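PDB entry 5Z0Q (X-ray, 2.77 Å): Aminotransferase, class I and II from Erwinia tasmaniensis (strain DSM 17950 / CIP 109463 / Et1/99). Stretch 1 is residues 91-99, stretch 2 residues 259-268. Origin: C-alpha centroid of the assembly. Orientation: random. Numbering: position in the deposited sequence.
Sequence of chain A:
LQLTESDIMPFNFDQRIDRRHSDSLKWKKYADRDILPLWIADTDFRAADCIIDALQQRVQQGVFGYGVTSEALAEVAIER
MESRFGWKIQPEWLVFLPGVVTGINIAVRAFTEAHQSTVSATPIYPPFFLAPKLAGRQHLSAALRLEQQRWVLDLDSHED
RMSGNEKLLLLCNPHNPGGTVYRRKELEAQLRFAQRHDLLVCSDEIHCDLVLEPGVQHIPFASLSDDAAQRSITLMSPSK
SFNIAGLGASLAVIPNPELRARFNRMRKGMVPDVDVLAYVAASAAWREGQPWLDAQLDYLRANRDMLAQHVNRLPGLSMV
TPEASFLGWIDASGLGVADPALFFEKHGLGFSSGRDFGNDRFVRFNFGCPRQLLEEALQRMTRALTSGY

Stretch 1 91-99: PEWLVFLPG
Stretch 2 (259-268) LRARFNRMRK

A short β-strand packs alongside a nearly parallel α-helix through a small apolar centre, with an arginine near each end of the contact reaching across to the strand segment. Strand 94-97 (phi/psi -83/141, -137/114, -84/140 and -135/154 for L94 to L97) follows a 3-10 turn, 91-93, closed by L94 N to P91 O at 3.2 Å. Helix 259-267 runs with it at 20°, the axes approaching to 10.5 Å, and K268 leaves helical geometry at -61/134. The register pairs W93 with R260 (CA to CA 7.6 Å), V95 with N264 (CA to CA 8.0 Å) and L97 with R267 (CA to CA 9.1 Å).

Strand alternation sends V95 toward the helix while L94 and F96 point away. On the helix R260, F263 and R267 point toward the strand, their spacing of three and four residues keeping them on one side. V95 (chi1 t) is compact and branched: V95 CG1 lies 4.0 Å from F263 CE2 and V95 CG2 4.0 Å from R260 CG, and both methyls meet N264 OD1, at 3.4 Å from CG1 and 3.5 Å from CG2. F263 (t, chi2 88°) presents its ring edge to V95 and to L97 (m, t), whose CD1 is 3.9 Å from F263 CZ. L97 starts sideways, but the end of its side chain comes nearer the helix.

R267 (t, chi2 -94°, t, chi4 95°) is long enough to reach the backbone: NH1 and NH2 both donate to F96 O, at 2.9 and 3.0 Å, a fork that uses the carbonyl of a residue whose side chain points away. L97 CD2 lies over one guanidinium face, 3.7 Å from R267 NH2.

R260 (t, t, m, chi4 116°) sets its guanidinium against the turn, E92 O and W93 N over one face. Its NE is 3.0 Å from E92 O, but poor angles preclude a hydrogen bond. R260 NH2 approaches W93 CD1 obliquely at 3.3 Å.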

# COMPACT_ATOMS: atom_id res chain seq x y z
N PRO A 91 6.70 16.45 15.13
CA PRO A 91 5.82 16.04 14.01
C PRO A 91 6.57 15.62 12.76
O PRO A 91 6.14 14.68 12.08
CB PRO A 91 4.96 17.29 13.77
CG PRO A 91 4.98 18.01 15.08
CD PRO A 91 6.35 17.79 15.64
N GLU A 92 7.69 16.27 12.43
CA GLU A 92 8.40 15.93 11.21
C GLU A 92 9.14 14.60 11.31
O GLU A 92 9.68 14.14 10.30
CB GLU A 92 9.39 17.04 10.83
CG GLU A 92 10.56 17.23 11.79
CD GLU A 92 10.23 18.16 12.94
OE1 GLU A 92 9.04 18.48 13.14
OE2 GLU A 92 11.17 18.57 13.65
N TRP A 93 9.18 13.98 12.49
CA TRP A 93 9.78 12.66 12.62
C TRP A 93 8.93 11.56 12.00
O TRP A 93 9.44 10.48 11.71
CB TRP A 93 10.03 12.32 14.09
CG TRP A 93 11.02 13.20 14.78
CD1 TRP A 93 11.76 14.20 14.22
CD2 TRP A 93 11.37 13.17 16.17
NE1 TRP A 93 12.56 14.79 15.18
CE2 TRP A 93 12.34 14.17 16.38
CE3 TRP A 93 10.97 12.38 17.25
CZ2 TRP A 93 12.90 14.41 17.63
CZ3 TRP A 93 11.53 12.62 18.49
CH2 TRP A 93 12.49 13.62 18.67
N LEU A 94 7.64 11.82 11.79
CA LEU A 94 6.71 10.78 11.38
C LEU A 94 6.77 10.55 9.87
O LEU A 94 6.90 11.49 9.09
CB LEU A 94 5.29 11.14 11.80
CG LEU A 94 5.06 11.33 13.30
CD1 LEU A 94 3.62 11.69 13.59
CD2 LEU A 94 5.47 10.09 14.07
N VAL A 95 6.67 9.28 9.48
CA VAL A 95 6.54 8.87 8.08
C VAL A 95 5.48 7.78 8.05
O VAL A 95 5.69 6.70 8.61
CB VAL A 95 7.86 8.36 7.48
CG1 VAL A 95 7.64 7.85 6.07
CG2 VAL A 95 8.92 9.46 7.49
N PHE A 96 4.35 8.06 7.41
CA PHE A 96 3.24 7.12 7.38
C PHE A 96 3.44 6.08 6.28
O PHE A 96 3.89 6.40 5.18
CB PHE A 96 1.92 7.85 7.18
CG PHE A 96 1.59 8.81 8.30
CD1 PHE A 96 1.18 8.33 9.53
CD2 PHE A 96 1.68 10.17 8.11
CE1 PHE A 96 0.88 9.20 10.56
CE2 PHE A 96 1.38 11.05 9.13
CZ PHE A 96 0.98 10.56 10.36
N LEU A 97 3.10 4.83 6.59
CA LEU A 97 3.35 3.70 5.72
C LEU A 97 2.11 2.82 5.66
O LEU A 97 1.31 2.81 6.60
CB LEU A 97 4.54 2.87 6.21
CG LEU A 97 5.90 3.57 6.27
CD1 LEU A 97 6.83 2.84 7.22
CD2 LEU A 97 6.51 3.68 4.89
N PRO A 98 1.92 2.07 4.57
CA PRO A 98 0.81 1.10 4.48
C PRO A 98 1.20 -0.28 5.00
O PRO A 98 1.27 -1.28 4.27
CB PRO A 98 0.51 1.10 2.98
CG PRO A 98 1.85 1.31 2.35
CD PRO A 98 2.61 2.23 3.27
N GLY A 99 1.47 -0.35 6.30
CA GLY A 99 1.87 -1.58 6.94
C GLY A 99 3.18 -1.43 7.69
O GLY A 99 3.87 -0.41 7.61
N LEU A 259 18.81 10.13 8.37
CA LEU A 259 18.24 8.79 8.24
C LEU A 259 16.82 8.84 7.71
O LEU A 259 16.37 7.88 7.06
CB LEU A 259 18.28 8.07 9.59
CG LEU A 259 19.67 7.81 10.18
CD1 LEU A 259 19.55 7.04 11.49
CD2 LEU A 259 20.55 7.06 9.20
N ARG A 260 16.09 9.93 7.96
CA ARG A 260 14.74 10.05 7.43
C ARG A 260 14.76 10.31 5.93
O ARG A 260 13.89 9.83 5.20
CB ARG A 260 13.99 11.16 8.15
CG ARG A 260 12.48 11.13 7.93
CD ARG A 260 11.79 12.34 8.53
NE ARG A 260 12.32 12.69 9.85
CZ ARG A 260 12.95 13.82 10.13
NH1 ARG A 260 13.11 14.74 9.19
NH2 ARG A 260 13.40 14.05 11.36
N ALA A 261 15.76 11.06 5.45
CA ALA A 261 15.87 11.31 4.01
C ALA A 261 16.27 10.04 3.27
O ALA A 261 15.74 9.77 2.19
CB ALA A 261 16.89 12.43 3.76
N ARG A 262 17.20 9.26 3.83
CA ARG A 262 17.55 7.98 3.23
C ARG A 262 16.38 7.02 3.23
O ARG A 262 16.22 6.23 2.29
CB ARG A 262 18.75 7.37 3.96
CG ARG A 262 20.02 8.20 3.89
CD ARG A 262 21.07 7.68 4.86
NE ARG A 262 21.45 6.30 4.60
CZ ARG A 262 22.30 5.60 5.34
NH1 ARG A 262 22.88 6.16 6.40
NH2 ARG A 262 22.58 4.34 5.02
N PHE A 263 15.55 7.06 4.28
CA PHE A 263 14.37 6.20 4.34
C PHE A 263 13.34 6.60 3.29
O PHE A 263 12.84 5.75 2.55
CB PHE A 263 13.77 6.26 5.75
CG PHE A 263 12.64 5.29 5.97
CD1 PHE A 263 12.89 4.00 6.40
CD2 PHE A 263 11.32 5.68 5.77
CE1 PHE A 263 11.86 3.11 6.62
CE2 PHE A 263 10.29 4.80 5.99
CZ PHE A 263 10.55 3.51 6.41
N ASN A 264 13.03 7.90 3.21
CA ASN A 264 12.02 8.36 2.26
C ASN A 264 12.47 8.16 0.81
O ASN A 264 11.64 7.89 -0.06
CB ASN A 264 11.69 9.83 2.51
CG ASN A 264 10.99 10.04 3.84
OD1 ASN A 264 10.20 9.20 4.28
ND2 ASN A 264 11.26 11.17 4.48
N ARG A 265 13.77 8.29 0.54
CA ARG A 265 14.27 8.08 -0.82
C ARG A 265 14.11 6.63 -1.24
O ARG A 265 13.81 6.34 -2.40
CB ARG A 265 15.73 8.53 -0.91
CG ARG A 265 16.34 8.39 -2.29
CD ARG A 265 17.59 9.25 -2.45
NE ARG A 265 18.66 8.86 -1.54
CZ ARG A 265 18.96 9.51 -0.42
NH1 ARG A 265 18.26 10.58 -0.06
NH2 ARG A 265 19.96 9.09 0.35
N MET A 266 14.31 5.69 -0.30
CA MET A 266 14.10 4.28 -0.60
C MET A 266 12.62 3.95 -0.74
O MET A 266 12.26 3.01 -1.46
CB MET A 266 14.75 3.42 0.48
CG MET A 266 14.63 1.92 0.27
SD MET A 266 15.48 1.35 -1.22
CE MET A 266 17.14 1.95 -0.90
N ARG A 267 11.76 4.71 -0.07
CA ARG A 267 10.33 4.44 -0.08
C ARG A 267 9.63 5.02 -1.30
O ARG A 267 8.66 4.43 -1.79
CB ARG A 267 9.69 4.99 1.21
CG ARG A 267 8.20 4.72 1.37
CD ARG A 267 7.34 5.87 0.86
NE ARG A 267 5.93 5.64 1.14
CZ ARG A 267 5.30 6.12 2.20
NH1 ARG A 267 4.01 5.87 2.38
NH2 ARG A 267 5.95 6.86 3.09
N LYS A 268 10.12 6.15 -1.81
CA LYS A 268 9.39 6.92 -2.81
C LYS A 268 9.15 6.12 -4.08
O LYS A 268 10.05 5.45 -4.59
CB LYS A 268 10.16 8.21 -3.13
CG LYS A 268 9.45 9.15 -4.08
CD LYS A 268 10.12 10.51 -4.08
CE LYS A 268 11.62 10.39 -4.31
NZ LYS A 268 12.33 11.68 -4.10